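Local coordinates for protein uridylate kinase (Archaeoglobus fulgidus, PDB 2IJ9) that probably catalyses the reversible, ATP-dependent phosphorylation of UMP to UDP in pyrimidine nucleotide biosynthesis, at residues L158-S170 with V178-R190. The protein carries 1 engineered substitution. Residues are numbered along the deposited sequence; the frame is centred on the assembly and turned at random.
Sequences LSPQQLVEIVSRS and VVIDLLAAKIIER
Ser159 OG, directly ahead of the Pro160 and Gln161 side chains that meet Glu189, accepts a nearly straight hydrogen bond from Gln162 N (2.8 Å, 172° at the hydrogen) and makes a weak one to Gln161 OE1. Ser159 N donates in return to Gln162 OE1, coming from above the plane of the Gln162 side-chain carbonyl, which completes a capping box at the start of helix 160-166. Pro160 CB rests on the aliphatic part of Glu189, 3.6 Å from its CG. With CG anti to the backbone N (chi1 -171°) and the chain extended beyond, Glu189 reaches across to the other helix, where its OE2 lies 3.2 Å from Gln161 NE2, the amide and carboxylate planes steeply inclined. Its other oxygen, OE1, faces Val164 CG2.

In this amino acid kinase fold helices 160-166 and 182-190 run almost antiparallel, with 165° between their directions and 8.8 Å between the axes of these segments at closest approach, and with Val164 opposite Ala185. Leu163 sends CD2 over the small Ala185, 3.6 Å from its CB, and on to Ile188 CD1 at 3.9 Å, while CD1 touches Ile180 CG2, the two side chains crossing at about a right angle. The same Leu163 touches Ile218, and Ile188 touches Thr195, so the buried side of the pair sits on strands 216-218 and 195-199. Val167, just past the helix end, turns CG1 to Ile180 O (3.6 Å). Val179, next to Ile180, has its side chain close to Thr136, a predicted ATP-binding residue. Nearer the surface, Leu182 CD1 lies against Val167 O at 3.5 Å.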
ATOM      1  N   LEU B 158     -14.633 -28.811  17.616  1.00 86.24           N
ATOM      2  CA  LEU B 158     -13.986 -28.706  18.936  1.00 91.44           C
ATOM      3  C   LEU B 158     -14.998 -28.310  19.993  1.00103.96           C
ATOM      4  O   LEU B 158     -16.048 -27.745  19.681  1.00111.56           O
ATOM      5  CB  LEU B 158     -12.873 -27.643  18.947  1.00 93.40           C
ATOM      6  CG  LEU B 158     -11.429 -27.951  18.528  1.00 93.65           C
ATOM      7  CD1 LEU B 158     -10.511 -26.752  18.797  1.00101.53           C
ATOM      8  CD2 LEU B 158     -10.910 -29.193  19.238  1.00 93.06           C
ATOM      9  N   SER B 159     -14.672 -28.602  21.247  1.00105.18           N
ATOM     10  CA  SER B 159     -15.404 -28.035  22.359  1.00 94.57           C
ATOM     11  C   SER B 159     -14.652 -26.770  22.706  1.00 99.11           C
ATOM     12  O   SER B 159     -13.443 -26.694  22.466  1.00 98.77           O
ATOM     13  CB  SER B 159     -15.352 -28.949  23.568  1.00100.76           C
ATOM     14  OG  SER B 159     -14.231 -28.611  24.373  1.00106.48           O
ATOM     15  N   PRO B 160     -15.361 -25.768  23.250  1.00100.34           N
ATOM     16  CA  PRO B 160     -14.765 -24.616  23.920  1.00 97.25           C
ATOM     17  C   PRO B 160     -13.538 -24.984  24.770  1.00102.71           C
ATOM     18  O   PRO B 160     -12.448 -24.444  24.541  1.00101.96           O
ATOM     19  CB  PRO B 160     -15.899 -24.109  24.828  1.00 85.96           C
ATOM     20  CG  PRO B 160     -17.158 -24.804  24.372  1.00 97.44           C
ATOM     21  CD  PRO B 160     -16.830 -25.662  23.190  1.00102.74           C
ATOM     22  N   GLN B 161     -13.719 -25.908  25.717  1.00107.02           N
ATOM     23  CA  GLN B 161     -12.647 -26.328  26.632  1.00113.18           C
ATOM     24  C   GLN B 161     -11.423 -26.821  25.871  1.00114.65           C
ATOM     25  O   GLN B 161     -10.283 -26.483  26.221  1.00116.63           O
ATOM     26  CB  GLN B 161     -13.127 -27.424  27.590  1.00113.43           C
ATOM     27  CG  GLN B 161     -14.077 -26.959  28.686  1.00130.71           C
ATOM     28  CD  GLN B 161     -15.522 -26.840  28.218  1.00146.69           C
ATOM     29  OE1 GLN B 161     -15.872 -27.264  27.114  1.00132.20           O
ATOM     30  NE2 GLN B 161     -16.367 -26.257  29.060  1.00143.26           N
ATOM     31  N   GLN B 162     -11.672 -27.615  24.832  1.00110.61           N
ATOM     32  CA  GLN B 162     -10.616 -28.100  23.957  1.00112.63           C
ATOM     33  C   GLN B 162      -9.844 -26.925  23.353  1.00111.18           C
ATOM     34  O   GLN B 162      -8.608 -26.855  23.474  1.00101.24           O
ATOM     35  CB  GLN B 162     -11.201 -28.971  22.844  1.00114.58           C
ATOM     36  CG  GLN B 162     -11.808 -30.295  23.292  1.00101.11           C
ATOM     37  CD  GLN B 162     -12.336 -31.100  22.112  1.00116.13           C
ATOM     38  OE1 GLN B 162     -13.525 -31.064  21.797  1.00131.77           O
ATOM     39  NE2 GLN B 162     -11.440 -31.814  21.437  1.00112.44           N
ATOM     40  N   LEU B 163     -10.587 -26.008  22.725  1.00109.20           N
ATOM     41  CA  LEU B 163     -10.017 -24.809  22.106  1.00101.56           C
ATOM     42  C   LEU B 163      -9.190 -24.014  23.099  1.00 98.19           C
ATOM     43  O   LEU B 163      -8.094 -23.559  22.771  1.00 90.74           O
ATOM     44  CB  LEU B 163     -11.104 -23.909  21.511  1.00 94.24           C
ATOM     45  CG  LEU B 163     -10.620 -22.508  21.107  1.00102.45           C
ATOM     46  CD1 LEU B 163      -9.660 -22.550  19.902  1.00 87.54           C
ATOM     47  CD2 LEU B 163     -11.792 -21.553  20.869  1.00102.68           C
ATOM     48  N   VAL B 164      -9.714 -23.849  24.309  1.00 88.29           N
ATOM     49  CA  VAL B 164      -8.965 -23.158  25.341  1.00100.50           C
ATOM     50  C   VAL B 164      -7.595 -23.822  25.523  1.00104.09           C
ATOM     51  O   VAL B 164      -6.558 -23.170  25.348  1.00 96.11           O
ATOM     52  CB  VAL B 164      -9.753 -23.053  26.671  1.00110.15           C
ATOM     53  CG1 VAL B 164      -8.892 -22.400  27.765  1.00 97.88           C
ATOM     54  CG2 VAL B 164     -11.044 -22.252  26.461  1.00102.36           C
ATOM     55  N   GLU B 165      -7.604 -25.125  25.812  1.00110.18           N
ATOM     56  CA  GLU B 165      -6.373 -25.906  25.964  1.00117.80           C
ATOM     57  C   GLU B 165      -5.409 -25.730  24.797  1.00114.56           C
ATOM     58  O   GLU B 165      -4.213 -25.516  24.993  1.00119.11           O
ATOM     59  CB  GLU B 165      -6.696 -27.388  26.128  1.00115.03           C
ATOM     60  CG  GLU B 165      -7.034 -27.799  27.550  1.00152.82           C
ATOM     61  CD  GLU B 165      -6.613 -29.228  27.863  1.00167.27           C
ATOM     62  OE1 GLU B 165      -6.700 -30.098  26.968  1.00160.15           O
ATOM     63  OE2 GLU B 165      -6.193 -29.482  29.011  1.00170.26           O
ATOM     64  N   ILE B 166      -5.951 -25.808  23.586  1.00110.06           N
ATOM     65  CA  ILE B 166      -5.170 -25.689  22.367  1.00104.27           C
ATOM     66  C   ILE B 166      -4.402 -24.367  22.294  1.00107.17           C
ATOM     67  O   ILE B 166      -3.250 -24.342  21.860  1.00109.88           O
ATOM     68  CB  ILE B 166      -6.073 -25.894  21.126  1.00103.38           C
ATOM     69  CG1 ILE B 166      -5.464 -26.911  20.176  1.00100.17           C
ATOM     70  CG2 ILE B 166      -6.373 -24.585  20.383  1.00123.29           C
ATOM     71  CD1 ILE B 166      -6.518 -27.563  19.335  1.00115.25           C
ATOM     72  N   VAL B 167      -5.034 -23.279  22.734  1.00115.07           N
ATOM     73  CA  VAL B 167      -4.382 -21.969  22.740  1.00120.54           C
ATOM     74  C   VAL B 167      -4.009 -21.555  24.164  1.00126.55           C
ATOM     75  O   VAL B 167      -3.964 -20.365  24.487  1.00133.56           O
ATOM     76  CB  VAL B 167      -5.222 -20.844  22.027  1.00115.90           C
ATOM     77  CG1 VAL B 167      -4.745 -20.620  20.596  1.00115.47           C
ATOM     78  CG2 VAL B 167      -6.712 -21.135  22.067  1.00 86.58           C
ATOM     79  N   SER B 168      -3.746 -22.540  25.014  1.00126.34           N
ATOM     80  CA  SER B 168      -3.339 -22.269  26.387  1.00132.08           C
ATOM     81  C   SER B 168      -1.907 -22.711  26.528  1.00137.76           C
ATOM     82  O   SER B 168      -1.233 -22.426  27.533  1.00143.14           O
ATOM     83  CB  SER B 168      -4.203 -23.055  27.360  1.00129.32           C
ATOM     84  OG  SER B 168      -4.171 -22.460  28.639  1.00151.05           O
ATOM     85  N   ARG B 169      -1.504 -23.460  25.501  1.00138.12           N
ATOM     86  CA  ARG B 169      -0.182 -24.025  25.351  1.00135.88           C
ATOM     87  C   ARG B 169       0.411 -23.563  24.033  1.00134.47           C
ATOM     88  O   ARG B 169      -0.018 -23.996  22.958  1.00126.86           O
ATOM     89  CB  ARG B 169      -0.236 -25.554  25.405  1.00128.96           C
ATOM     90  CG  ARG B 169      -0.218 -26.118  26.820  1.00142.36           C
ATOM     91  CD  ARG B 169       0.942 -25.543  27.643  1.00132.52           C
ATOM     92  NE  ARG B 169       0.956 -26.055  29.012  1.00148.81           N
ATOM     93  CZ  ARG B 169       1.791 -26.990  29.465  1.00151.00           C
ATOM     94  NH1 ARG B 169       2.705 -27.527  28.664  1.00133.93           N
ATOM     95  NH2 ARG B 169       1.713 -27.384  30.730  1.00152.84           N
ATOM     96  N   SER B 170       1.374 -22.650  24.155  1.00138.62           N
ATOM     97  CA  SER B 170       2.214 -22.143  23.068  1.00138.91           C
ATOM     98  C   SER B 170       3.342 -21.305  23.692  1.00149.60           C
ATOM     99  O   SER B 170       4.213 -21.860  24.372  1.00147.01           O
ATOM    100  CB  SER B 170       1.403 -21.334  22.048  1.00126.01           C
ATOM    101  OG  SER B 170       0.361 -20.616  22.679  1.00135.10           O
ATOM    102  N   VAL B 178      -1.465 -18.430  16.069  1.00150.36           N
ATOM    103  CA  VAL B 178      -1.414 -17.009  16.423  1.00144.85           C
ATOM    104  C   VAL B 178      -2.819 -16.398  16.371  1.00143.64           C
ATOM    105  O   VAL B 178      -3.075 -15.344  16.958  1.00129.60           O
ATOM    106  CB  VAL B 178      -0.404 -16.193  15.549  1.00148.10           C
ATOM    107  CG1 VAL B 178       0.994 -16.212  16.176  1.00104.34           C
ATOM    108  CG2 VAL B 178      -0.385 -16.684  14.090  1.00125.64           C
ATOM    109  N   VAL B 179      -3.724 -17.079  15.671  1.00143.68           N
ATOM    110  CA  VAL B 179      -5.141 -16.750  15.729  1.00140.09           C
ATOM    111  C   VAL B 179      -5.762 -17.969  16.384  1.00135.59           C
ATOM    112  O   VAL B 179      -5.063 -18.948  16.557  1.00142.85           O
ATOM    113  CB  VAL B 179      -5.723 -16.588  14.304  1.00144.75           C
ATOM    114  CG1 VAL B 179      -5.719 -15.129  13.893  1.00151.53           C
ATOM    115  CG2 VAL B 179      -4.941 -17.429  13.276  1.00133.00           C
ATOM    116  N   ILE B 180      -6.999 -17.981  16.867  1.00114.69           N
ATOM    117  CA  ILE B 180      -7.703 -17.089  17.755  1.00104.13           C
ATOM    118  C   ILE B 180      -6.919 -16.767  19.048  1.00102.40           C
ATOM    119  O   ILE B 180      -6.000 -17.492  19.434  1.00 93.52           O
ATOM    120  CB  ILE B 180      -8.977 -17.889  18.159  1.00 95.96           C
ATOM    121  CG1 ILE B 180     -10.212 -17.001  18.333  1.00121.72           C
ATOM    122  CG2 ILE B 180      -8.705 -18.830  19.358  1.00 93.90           C
ATOM    123  CD1 ILE B 180     -11.525 -17.702  17.944  1.00106.53           C
ATOM    124  N   ASP B 181      -7.306 -15.677  19.711  1.00118.19           N
ATOM    125  CA  ASP B 181      -6.684 -15.220  20.961  1.00118.86           C
ATOM    126  C   ASP B 181      -7.120 -16.111  22.125  1.00114.11           C
ATOM    127  O   ASP B 181      -8.182 -16.730  22.070  1.00115.33           O
ATOM    128  CB  ASP B 181      -7.069 -13.748  21.217  1.00124.11           C
ATOM    129  CG  ASP B 181      -6.344 -13.126  22.413  1.00145.38           C
ATOM    130  OD1 ASP B 181      -5.228 -13.579  22.762  1.00156.12           O
ATOM    131  OD2 ASP B 181      -6.897 -12.165  22.997  1.00166.50           O
ATOM    132  N   LEU B 182      -6.288 -16.184  23.164  1.00112.10           N
ATOM    133  CA  LEU B 182      -6.595 -16.944  24.376  1.00110.96           C
ATOM    134  C   LEU B 182      -7.839 -16.397  25.073  1.00107.65           C
ATOM    135  O   LEU B 182      -8.746 -17.163  25.424  1.00 99.86           O
ATOM    136  CB  LEU B 182      -5.394 -16.923  25.335  1.00117.22           C
ATOM    137  CG  LEU B 182      -5.572 -17.333  26.805  1.00123.00           C
ATOM    138  CD1 LEU B 182      -5.858 -18.834  26.956  1.00101.32           C
ATOM    139  CD2 LEU B 182      -4.348 -16.926  27.619  1.00119.32           C
ATOM    140  N   LEU B 183      -7.871 -15.076  25.266  1.00106.20           N
ATOM    141  CA  LEU B 183      -8.993 -14.410  25.931  1.00107.71           C
ATOM    142  C   LEU B 183     -10.256 -14.527  25.093  1.00 97.85           C
ATOM    143  O   LEU B 183     -11.343 -14.640  25.638  1.00 82.06           O
ATOM    144  CB  LEU B 183      -8.680 -12.941  26.239  1.00109.94           C
ATOM    145  CG  LEU B 183      -7.370 -12.646  26.988  1.00136.32           C
ATOM    146  CD1 LEU B 183      -7.152 -11.145  27.157  1.00138.90           C
ATOM    147  CD2 LEU B 183      -7.310 -13.360  28.340  1.00130.82           C
ATOM    148  N   ALA B 184     -10.091 -14.518  23.771  1.00 93.08           N
ATOM    149  CA  ALA B 184     -11.195 -14.772  22.844  1.00 93.73           C
ATOM    150  C   ALA B 184     -11.821 -16.143  23.110  1.00100.97           C
ATOM    151  O   ALA B 184     -13.041 -16.254  23.269  1.00 95.76           O
ATOM    152  CB  ALA B 184     -10.716 -14.680  21.399  1.00 84.84           C
ATOM    153  N   ALA B 185     -10.967 -17.165  23.180  1.00111.57           N
ATOM    154  CA  ALA B 185     -11.371 -18.552  23.455  1.00107.23           C
ATOM    155  C   ALA B 185     -12.042 -18.707  24.816  1.00101.32           C
ATOM    156  O   ALA B 185     -13.120 -19.294  24.913  1.00 96.09           O
ATOM    157  CB  ALA B 185     -10.164 -19.482  23.353  1.00102.11           C
ATOM    158  N   LYS B 186     -11.390 -18.183  25.856  1.00 96.68           N
ATOM    159  CA  LYS B 186     -11.973 -18.114  27.196  1.00 98.67           C
ATOM    160  C   LYS B 186     -13.358 -17.475  27.147  1.00 96.53           C
ATOM    161  O   LYS B 186     -14.320 -18.034  27.684  1.00 94.35           O
ATOM    162  CB  LYS B 186     -11.063 -17.323  28.140  1.00 90.94           C
ATOM    163  CG  LYS B 186      -9.817 -18.079  28.581  1.00 97.83           C
ATOM    164  CD  LYS B 186      -8.653 -17.143  28.893  1.00120.76           C
ATOM    165  CE  LYS B 186      -8.856 -16.354  30.184  1.00139.68           C
ATOM    166  NZ  LYS B 186      -8.952 -17.221  31.392  1.00126.68           N
ATOM    167  N   ILE B 187     -13.450 -16.318  26.482  1.00 91.49           N
ATOM    168  CA  ILE B 187     -14.721 -15.631  26.278  1.00 81.63           C
ATOM    169  C   ILE B 187     -15.714 -16.512  25.516  1.00 81.21           C
ATOM    170  O   ILE B 187     -16.885 -16.588  25.899  1.00 72.84           O
ATOM    171  CB  ILE B 187     -14.544 -14.256  25.597  1.00 79.01           C
ATOM    172  CG1 ILE B 187     -13.746 -13.320  26.511  1.00 96.47           C
ATOM    173  CG2 ILE B 187     -15.907 -13.614  25.303  1.00 72.89           C
ATOM    174  CD1 ILE B 187     -13.023 -12.174  25.790  1.00101.43           C
ATOM    175  N   ILE B 188     -15.251 -17.210  24.480  1.00 83.25           N
ATOM    176  CA  ILE B 188     -16.131 -18.131  23.747  1.00 91.84           C
ATOM    177  C   ILE B 188     -16.668 -19.253  24.641  1.00101.05           C
ATOM    178  O   ILE B 188     -17.836 -19.669  24.500  1.00 92.45           O
ATOM    179  CB  ILE B 188     -15.442 -18.771  22.541  1.00 84.50           C
ATOM    180  CG1 ILE B 188     -14.896 -17.699  21.611  1.00 79.94           C
ATOM    181  CG2 ILE B 188     -16.431 -19.647  21.788  1.00 66.61           C
ATOM    182  CD1 ILE B 188     -13.886 -18.214  20.620  1.00111.68           C
ATOM    183  N   GLU B 189     -15.819 -19.731  25.552  1.00100.39           N
ATOM    184  CA  GLU B 189     -16.200 -20.790  26.487  1.00110.53           C
ATOM    185  C   GLU B 189     -17.283 -20.320  27.444  1.00107.11           C
ATOM    186  O   GLU B 189     -18.288 -21.010  27.625  1.00106.61           O
ATOM    187  CB  GLU B 189     -14.997 -21.326  27.271  1.00110.70           C
ATOM    188  CG  GLU B 189     -15.329 -22.573  28.086  1.00114.69           C
ATOM    189  CD  GLU B 189     -14.237 -22.971  29.057  1.00121.78           C
ATOM    190  OE1 GLU B 189     -13.121 -22.426  28.967  1.00147.45           O
ATOM    191  OE2 GLU B 189     -14.495 -23.839  29.917  1.00132.88           O
ATOM    192  N   ARG B 190     -17.075 -19.145  28.039  1.00106.22           N
ATOM    193  CA  ARG B 190     -18.069 -18.522  28.918  1.00 97.06           C
ATOM    194  C   ARG B 190     -19.391 -18.296  28.204  1.00 88.40           C
ATOM    195  O   ARG B 190     -20.445 -18.632  28.732  1.00 89.97           O
ATOM    196  CB  ARG B 190     -17.551 -17.196  29.475  1.00 97.96           C
ATOM    197  CG  ARG B 190     -16.643 -17.355  30.676  1.00123.99           C
ATOM    198  CD  ARG B 190     -16.446 -16.032  31.413  1.00160.52           C
ATOM    199  NE  ARG B 190     -15.107 -15.478  31.218  1.00175.82           N
ATOM    200  CZ  ARG B 190     -14.491 -14.679  32.086  1.00179.53           C
ATOM    201  NH1 ARG B 190     -15.088 -14.330  33.222  1.00186.67           N
ATOM    202  NH2 ARG B 190     -13.271 -14.232  31.825  1.00158.32           N
TER